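PDB 7AL6: probable hydrolase from Pseudomonas aeruginosa, which is of unknown function but has an alpha/beta hydrolase fold and is probably a hydrolase, perhaps one acting on lipids. Local coordinates for residues 94-105 with 117-127; 226-234 with 276-284. All coordinates share one frame; numbering follows the deposited sequence.

Interaction 1: residues 94-105 with 117-127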
# COMPACT_ATOMS: atom_id res chain seq x y z
N GLU A 94 29.30 3.45 1.92
CA GLU A 94 29.61 2.74 3.18
C GLU A 94 29.77 3.79 4.28
O GLU A 94 29.11 3.69 5.26
CB GLU A 94 30.82 1.84 3.01
CG GLU A 94 31.27 1.19 4.30
CD GLU A 94 30.19 0.49 5.10
OE1 GLU A 94 30.27 0.47 6.32
OE2 GLU A 94 29.27 -0.04 4.49
N ARG A 95 30.63 4.77 4.08
CA ARG A 95 30.84 5.85 5.06
C ARG A 95 30.43 7.15 4.39
O ARG A 95 30.62 7.30 3.20
CB ARG A 95 32.29 5.88 5.54
CG ARG A 95 32.57 4.87 6.63
CD ARG A 95 33.94 5.08 7.24
NE ARG A 95 34.94 5.13 6.19
CZ ARG A 95 36.24 4.97 6.41
NH1 ARG A 95 36.67 4.73 7.63
NH2 ARG A 95 37.09 5.03 5.40
N PHE A 96 29.84 8.05 5.16
CA PHE A 96 29.33 9.33 4.63
C PHE A 96 29.18 10.33 5.76
O PHE A 96 29.15 9.96 6.89
CB PHE A 96 28.00 9.11 3.92
CG PHE A 96 26.93 8.50 4.77
CD1 PHE A 96 26.84 7.13 4.91
CD2 PHE A 96 26.01 9.29 5.43
CE1 PHE A 96 25.86 6.57 5.70
CE2 PHE A 96 25.03 8.72 6.21
CZ PHE A 96 24.96 7.36 6.35
N SER A 97 29.05 11.58 5.39
CA SER A 97 28.86 12.69 6.32
C SER A 97 27.43 13.18 6.26
O SER A 97 26.70 12.89 5.30
CB SER A 97 29.86 13.79 6.00
OG SER A 97 31.17 13.32 6.38
N LEU A 98 27.01 13.87 7.32
CA LEU A 98 25.69 14.49 7.40
C LEU A 98 25.77 16.00 7.58
O LEU A 98 26.62 16.53 8.30
CB LEU A 98 24.86 13.86 8.51
CG LEU A 98 24.50 12.38 8.25
CD1 LEU A 98 23.92 11.82 9.52
CD2 LEU A 98 23.58 12.18 7.09
N LEU A 99 24.87 16.69 6.88
CA LEU A 99 24.69 18.13 6.96
C LEU A 99 23.23 18.34 7.31
O LEU A 99 22.35 18.05 6.50
CB LEU A 99 25.05 18.79 5.64
CG LEU A 99 24.62 20.25 5.48
CD1 LEU A 99 25.20 21.18 6.55
CD2 LEU A 99 24.99 20.76 4.06
N GLY A 100 22.95 18.77 8.52
CA GLY A 100 21.58 18.78 9.00
C GLY A 100 21.16 20.13 9.52
O GLY A 100 21.91 20.80 10.22
N HIS A 101 19.91 20.50 9.21
CA HIS A 101 19.31 21.73 9.71
C HIS A 101 18.14 21.39 10.62
O HIS A 101 17.23 20.63 10.24
CB HIS A 101 18.85 22.66 8.56
CG HIS A 101 18.11 23.86 9.07
ND1 HIS A 101 16.77 24.07 8.83
CD2 HIS A 101 18.51 24.89 9.84
CE1 HIS A 101 16.38 25.17 9.44
NE2 HIS A 101 17.42 25.69 10.06
N SER A 102 18.18 21.94 11.83
CA SER A 102 17.09 21.82 12.80
C SER A 102 16.70 20.36 13.03
O SER A 102 17.54 19.57 13.51
CB SER A 102 15.90 22.66 12.34
OG SER A 102 15.01 22.84 13.41
N MET A 103 15.45 19.97 12.78
CA MET A 103 15.10 18.55 12.90
C MET A 103 16.11 17.64 12.20
O MET A 103 16.36 16.50 12.64
CB MET A 103 13.71 18.26 12.32
CG MET A 103 13.24 16.82 12.56
SD MET A 103 11.61 16.41 11.82
CE MET A 103 12.09 16.46 10.08
N GLY A 104 16.61 18.08 11.06
CA GLY A 104 17.55 17.25 10.33
C GLY A 104 18.86 17.10 11.06
O GLY A 104 19.56 16.09 10.87
N ALA A 105 19.23 18.11 11.86
CA ALA A 105 20.40 18.02 12.73
C ALA A 105 20.14 17.05 13.86
O ALA A 105 21.00 16.24 14.21
CB ALA A 105 20.78 19.40 13.30
N GLU A 117 30.13 3.90 13.23
CA GLU A 117 30.96 3.25 12.19
C GLU A 117 30.68 3.88 10.80
O GLU A 117 31.58 3.89 10.01
CB GLU A 117 30.70 1.73 12.22
CG GLU A 117 29.37 1.33 11.59
CD GLU A 117 28.60 0.06 11.90
OE1 GLU A 117 28.70 -0.45 13.01
OE2 GLU A 117 27.84 -0.36 11.04
N ARG A 118 29.47 4.35 10.50
CA ARG A 118 29.06 4.89 9.19
C ARG A 118 29.26 6.39 9.02
O ARG A 118 29.33 6.79 7.91
CB ARG A 118 27.56 4.67 9.00
CG ARG A 118 27.06 3.25 9.22
CD ARG A 118 27.57 2.22 8.24
NE ARG A 118 27.32 2.53 6.85
CZ ARG A 118 26.36 2.00 6.11
NH1 ARG A 118 26.24 2.38 4.85
NH2 ARG A 118 25.54 1.10 6.59
N ILE A 119 29.39 7.19 10.06
CA ILE A 119 29.29 8.64 9.90
C ILE A 119 30.67 9.27 10.06
O ILE A 119 31.29 9.19 11.13
CB ILE A 119 28.30 9.24 10.92
CG1 ILE A 119 26.95 8.58 10.85
CG2 ILE A 119 28.19 10.73 10.67
CD1 ILE A 119 26.34 8.56 9.41
N GLU A 120 31.15 9.91 9.01
CA GLU A 120 32.50 10.44 9.05
C GLU A 120 32.58 11.80 9.76
O GLU A 120 33.51 12.04 10.52
CB GLU A 120 33.05 10.56 7.64
CG GLU A 120 33.25 9.21 6.95
CD GLU A 120 33.87 9.34 5.57
OE1 GLU A 120 35.07 8.97 5.45
OE2 GLU A 120 33.17 9.77 4.61
N ARG A 121 31.64 12.69 9.46
CA ARG A 121 31.56 14.07 9.99
C ARG A 121 30.10 14.54 10.14
O ARG A 121 29.26 14.05 9.43
CB ARG A 121 32.31 15.02 9.05
CG ARG A 121 33.71 14.58 8.65
CD ARG A 121 34.76 15.13 9.58
NE ARG A 121 36.15 14.88 9.22
CZ ARG A 121 36.84 13.80 9.57
NH1 ARG A 121 38.10 13.71 9.22
NH2 ARG A 121 36.28 12.83 10.25
N LEU A 122 29.84 15.47 11.05
CA LEU A 122 28.51 16.09 11.23
C LEU A 122 28.63 17.61 11.07
O LEU A 122 29.42 18.19 11.77
CB LEU A 122 27.96 15.83 12.63
CG LEU A 122 27.36 14.48 12.93
CD1 LEU A 122 26.43 14.60 14.11
CD2 LEU A 122 26.64 13.89 11.74
N ALA A 123 27.86 18.23 10.18
CA ALA A 123 27.74 19.69 10.05
C ALA A 123 26.30 19.99 10.47
O ALA A 123 25.39 19.54 9.80
CB ALA A 123 28.09 20.15 8.67
N LEU A 124 26.12 20.72 11.56
CA LEU A 124 24.81 20.96 12.13
C LEU A 124 24.48 22.45 12.07
O LEU A 124 25.33 23.28 12.42
CB LEU A 124 24.74 20.45 13.55
CG LEU A 124 25.22 19.02 13.79
CD1 LEU A 124 25.15 18.68 15.26
CD2 LEU A 124 24.39 18.01 12.99
N ILE A 125 23.27 22.77 11.64
CA ILE A 125 22.78 24.17 11.59
C ILE A 125 21.64 24.35 12.61
O ILE A 125 20.55 23.84 12.36
CB ILE A 125 22.35 24.60 10.18
CG1 ILE A 125 23.43 24.35 9.14
CG2 ILE A 125 21.92 26.04 10.19
CD1 ILE A 125 22.97 24.54 7.74
N ASP A 126 21.92 24.99 13.74
CA ASP A 126 20.93 25.43 14.74
C ASP A 126 20.03 24.31 15.25
O ASP A 126 18.88 24.57 15.40
CB ASP A 126 20.11 26.58 14.18
CG ASP A 126 19.76 27.60 15.24
OD1 ASP A 126 20.65 27.98 15.95
OD2 ASP A 126 18.62 27.96 15.33
N GLY A 127 20.55 23.12 15.45
CA GLY A 127 19.81 21.98 16.01
C GLY A 127 20.74 21.02 16.68
O GLY A 127 21.84 20.91 16.24
O HOH W 1 31.94 1.69 8.17
O HOH W 2 31.98 12.34 3.94
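The guanidinium of Arg118 has the Glu94 carboxylate over one face, OE2 3.8 Å above the guanidinium plane and offset toward the rim, the two planes 17° apart: a long salt bridge in which no N-H points at the acid. Bends at chi2 and chi3 fold the guanidinium back onto Glu94, and the N-H of Arg118 NE goes to Glu94 O at 2.7 Å, in the carbonyl plane, while NH2 reaches Glu89. Arg95 and Glu120 form a similar long salt bridge, OE1 over a guanidinium face and 3.9 Å from Arg95 NE. Arg118 O lies over one face of the Phe96 ring and Leu98 CD2 at its edge; Ile119 CD1 approaches obliquely, 3.5 Å from Phe96 CE2. The His101 ring carries Ser102 CB over one face and Ile125 CB at its edge; its NE2 is bonded to His263 O.

Strands 96-101 and 119-125 run parallel. A beta bulge shifts the register between Phe96 and Leu98; beyond it the ladder continues to Ser102 N and Ile125 O, 3.1 Å apart. The Leu98 and Leu122 side chains lie side by side, with Leu98 CB 3.7 Å from Leu122 CD2. With helix 103-114 the strands form a beta-alpha-beta unit. Ser102, phi 53° and psi -121°, is consistent with the strained strand-to-helix turn of a nucleophile elbow (Gly100, Ser102, Gly104) and, with His263 and Asp126, with a Ser-His-Asp catalytic triad.

Interaction 2: residues 226-234 with 276-284. With EDO (1,2-ethanediol), chain H.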
# COMPACT_ATOMS: atom_id res chain seq x y z
N GLU A 226 30.81 10.09 17.87
CA GLU A 226 32.26 9.82 17.90
C GLU A 226 33.00 10.69 16.89
O GLU A 226 34.18 10.84 17.05
CB GLU A 226 32.55 8.36 17.58
CG GLU A 226 31.89 7.39 18.52
CD GLU A 226 32.27 5.94 18.29
OE1 GLU A 226 33.14 5.71 17.53
OE2 GLU A 226 31.70 5.10 18.90
N CYS A 227 32.30 11.30 15.94
CA CYS A 227 32.96 11.98 14.85
C CYS A 227 33.12 13.46 15.11
O CYS A 227 32.47 14.03 15.99
CB CYS A 227 32.20 11.78 13.54
SG CYS A 227 30.53 12.51 13.60
N PRO A 228 33.99 14.12 14.36
CA PRO A 228 34.07 15.58 14.40
C PRO A 228 32.72 16.18 14.07
O PRO A 228 32.01 15.71 13.19
CB PRO A 228 35.11 15.92 13.33
CG PRO A 228 35.97 14.67 13.22
CD PRO A 228 35.01 13.52 13.48
N VAL A 229 32.39 17.25 14.79
CA VAL A 229 31.11 17.93 14.65
C VAL A 229 31.37 19.43 14.52
O VAL A 229 32.13 20.00 15.31
CB VAL A 229 30.18 17.67 15.85
CG1 VAL A 229 28.92 18.53 15.73
CG2 VAL A 229 29.81 16.22 15.99
N SER A 230 30.73 20.06 13.53
CA SER A 230 30.69 21.51 13.39
C SER A 230 29.25 21.99 13.60
O SER A 230 28.34 21.64 12.83
CB SER A 230 31.21 21.92 12.04
OG SER A 230 31.29 23.34 11.92
N LEU A 231 29.05 22.80 14.63
CA LEU A 231 27.74 23.34 14.94
C LEU A 231 27.65 24.85 14.70
O LEU A 231 28.43 25.64 15.26
CB LEU A 231 27.37 23.02 16.38
CG LEU A 231 26.06 23.60 16.89
CD1 LEU A 231 24.81 23.10 16.16
CD2 LEU A 231 25.99 23.27 18.35
N VAL A 232 26.65 25.26 13.91
CA VAL A 232 26.37 26.67 13.66
C VAL A 232 25.17 27.08 14.50
O VAL A 232 24.14 26.38 14.54
CB VAL A 232 26.12 26.95 12.18
CG1 VAL A 232 25.45 28.33 12.00
CG2 VAL A 232 27.44 26.87 11.43
N LEU A 233 25.31 28.21 15.19
CA LEU A 233 24.33 28.72 16.14
C LEU A 233 23.91 30.09 15.67
O LEU A 233 24.75 30.98 15.54
CB LEU A 233 24.94 28.81 17.54
CG LEU A 233 25.38 27.44 18.03
CD1 LEU A 233 26.41 27.55 19.11
CD2 LEU A 233 24.15 26.68 18.50
N ALA A 234 22.63 30.22 15.33
CA ALA A 234 22.02 31.46 14.83
C ALA A 234 21.83 32.40 16.02
O ALA A 234 21.20 31.97 16.95
CB ALA A 234 20.72 31.17 14.15
N VAL A 276 27.70 30.58 6.59
CA VAL A 276 27.65 29.16 6.91
C VAL A 276 28.58 28.39 6.00
O VAL A 276 29.35 27.52 6.44
CB VAL A 276 26.21 28.63 6.84
CG1 VAL A 276 26.22 27.12 7.06
CG2 VAL A 276 25.35 29.35 7.89
N ALA A 277 28.58 28.71 4.71
CA ALA A 277 29.41 27.96 3.79
C ALA A 277 30.89 28.06 4.16
O ALA A 277 31.65 27.08 4.00
CB ALA A 277 29.17 28.47 2.37
N ARG A 278 31.34 29.25 4.57
CA ARG A 278 32.75 29.40 4.91
C ARG A 278 33.11 28.47 6.05
O ARG A 278 34.15 27.81 6.03
CB ARG A 278 33.08 30.84 5.31
CG ARG A 278 33.29 31.78 4.16
CD ARG A 278 33.34 33.23 4.69
NE ARG A 278 33.30 34.26 3.65
CZ ARG A 278 34.12 34.31 2.60
NH1 ARG A 278 35.10 33.42 2.46
NH2 ARG A 278 33.99 35.28 1.70
N VAL A 279 32.25 28.40 7.06
CA VAL A 279 32.50 27.54 8.24
C VAL A 279 32.57 26.07 7.83
O VAL A 279 33.59 25.46 8.09
CB VAL A 279 31.38 27.75 9.27
CG1 VAL A 279 31.37 26.65 10.31
CG2 VAL A 279 31.45 29.11 9.92
N PHE A 280 31.58 25.57 7.10
CA PHE A 280 31.46 24.15 6.68
C PHE A 280 32.55 23.78 5.67
O PHE A 280 33.03 22.70 5.77
CB PHE A 280 30.03 23.84 6.24
CG PHE A 280 29.05 23.78 7.37
CD1 PHE A 280 29.48 23.58 8.66
CD2 PHE A 280 27.70 23.96 7.14
CE1 PHE A 280 28.58 23.55 9.70
CE2 PHE A 280 26.80 23.93 8.18
CZ PHE A 280 27.24 23.72 9.46
N ALA A 281 32.90 24.66 4.75
CA ALA A 281 33.92 24.40 3.72
C ALA A 281 35.26 24.16 4.42
O ALA A 281 35.95 23.27 4.02
CB ALA A 281 33.99 25.53 2.74
N ALA A 282 35.60 24.93 5.44
CA ALA A 282 36.84 24.67 6.17
C ALA A 282 36.74 23.40 7.01
O ALA A 282 37.69 22.62 7.06
CB ALA A 282 37.20 25.87 7.06
N PHE A 283 35.59 23.13 7.59
CA PHE A 283 35.38 21.92 8.42
C PHE A 283 35.54 20.65 7.59
O PHE A 283 36.28 19.77 7.98
CB PHE A 283 34.01 22.00 9.09
CG PHE A 283 33.62 20.76 9.84
CD1 PHE A 283 34.23 20.43 11.03
CD2 PHE A 283 32.66 19.92 9.34
CE1 PHE A 283 33.87 19.29 11.71
CE2 PHE A 283 32.29 18.78 10.02
CZ PHE A 283 32.90 18.47 11.21
N PHE A 284 34.94 20.61 6.41
CA PHE A 284 34.93 19.45 5.49
C PHE A 284 36.31 19.20 4.89
O PHE A 284 36.53 18.10 4.49
CB PHE A 284 33.81 19.57 4.47
CG PHE A 284 32.51 19.08 5.04
CD1 PHE A 284 32.37 17.78 5.47
CD2 PHE A 284 31.45 19.94 5.22
CE1 PHE A 284 31.19 17.34 6.03
CE2 PHE A 284 30.26 19.50 5.75
CZ PHE A 284 30.14 18.20 6.18
C1 EDO H . 35.57 18.55 15.28
O1 EDO H . 36.96 18.34 15.33
C2 EDO H . 34.98 18.83 16.60
O2 EDO H . 34.09 17.90 17.11
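Ser230 and Phe283 make the tight centre of this contact: Ser230 CB stands over the middle of the Phe283 ring, 3.4 Å from its centroid and 11° off the ring normal, a CH-pi contact. Phe283 has CG anti to its backbone N (chi1 174°), which extends the ring from helix 270-284 across to strand 229-234. The axes of strand 229-234 and helix segment 276-284 run antiparallel, 9.5 Å apart at closest approach, a spacing bridged by side chains. Ser230 OG, itself opposite the backbone N (chi1 -175°), meets the second aromatic ring differently: it lies at the edge of Phe280, near the ring plane, 3.5 Å from CE1. Val279 CG1 touches the same hydroxyl oxygen.

Two residues further along the strand, the Val232 methyls continue the packing. CG2 of Val232 leans obliquely against Phe280 CZ at 3.7 Å and also meets Val279 CG1, whereas CG1 of Val232 reaches Val276 CG2 more distantly, at 4.2 Å. Phe280 also packs on Ala123 and Ile125 of the neighbouring strand 119-125, and Val232 on Leu259 of strand 255-259.

The other end is looser and more exposed. Pro228 touches the helix through its O, at the edge of the Phe283 ring 3.5 Å from CZ, and through CB, 3.9 Å from Phe283 CE1. There a 1,2-ethanediol, probably from the crystallisation liquor, accepts a hydrogen bond from Val229 N at 2.9 Å on its O2 and bonds to Pro253 O as well.

No hydrogen bond or salt bridge joins the two segments. Helix and strand are therefore held together by the CH-pi contact, van der Waals packing and the Ser230 oxygen at the Phe280 edge.

How the interactions relate
Interaction 1 closes along the chain before interaction 2 opens, and their centres are about 10 Å apart on the same side of the chain's centre. Strands 119-125 and 229-234 are neighbours in the eight-stranded mixed sheet, so the contacts join directly: Leu124 N lies 2.7 Å from Ser230 O, and Asp126 N 2.7 Å from Val232 O, both probable hydrogen bonds. Helix 270-284 spans this seam, its Phe280 touching Ala123, Ile125 and Val232; it packs on the sheet face carrying Leu99, Ala123 and Ile125, while crossover helix 103-114 packs on the other, with Leu98, Leu122 and Leu124. Ala234 N also bonds to Asp126 OD1, linking the end of strand 229-234 to the probable triad.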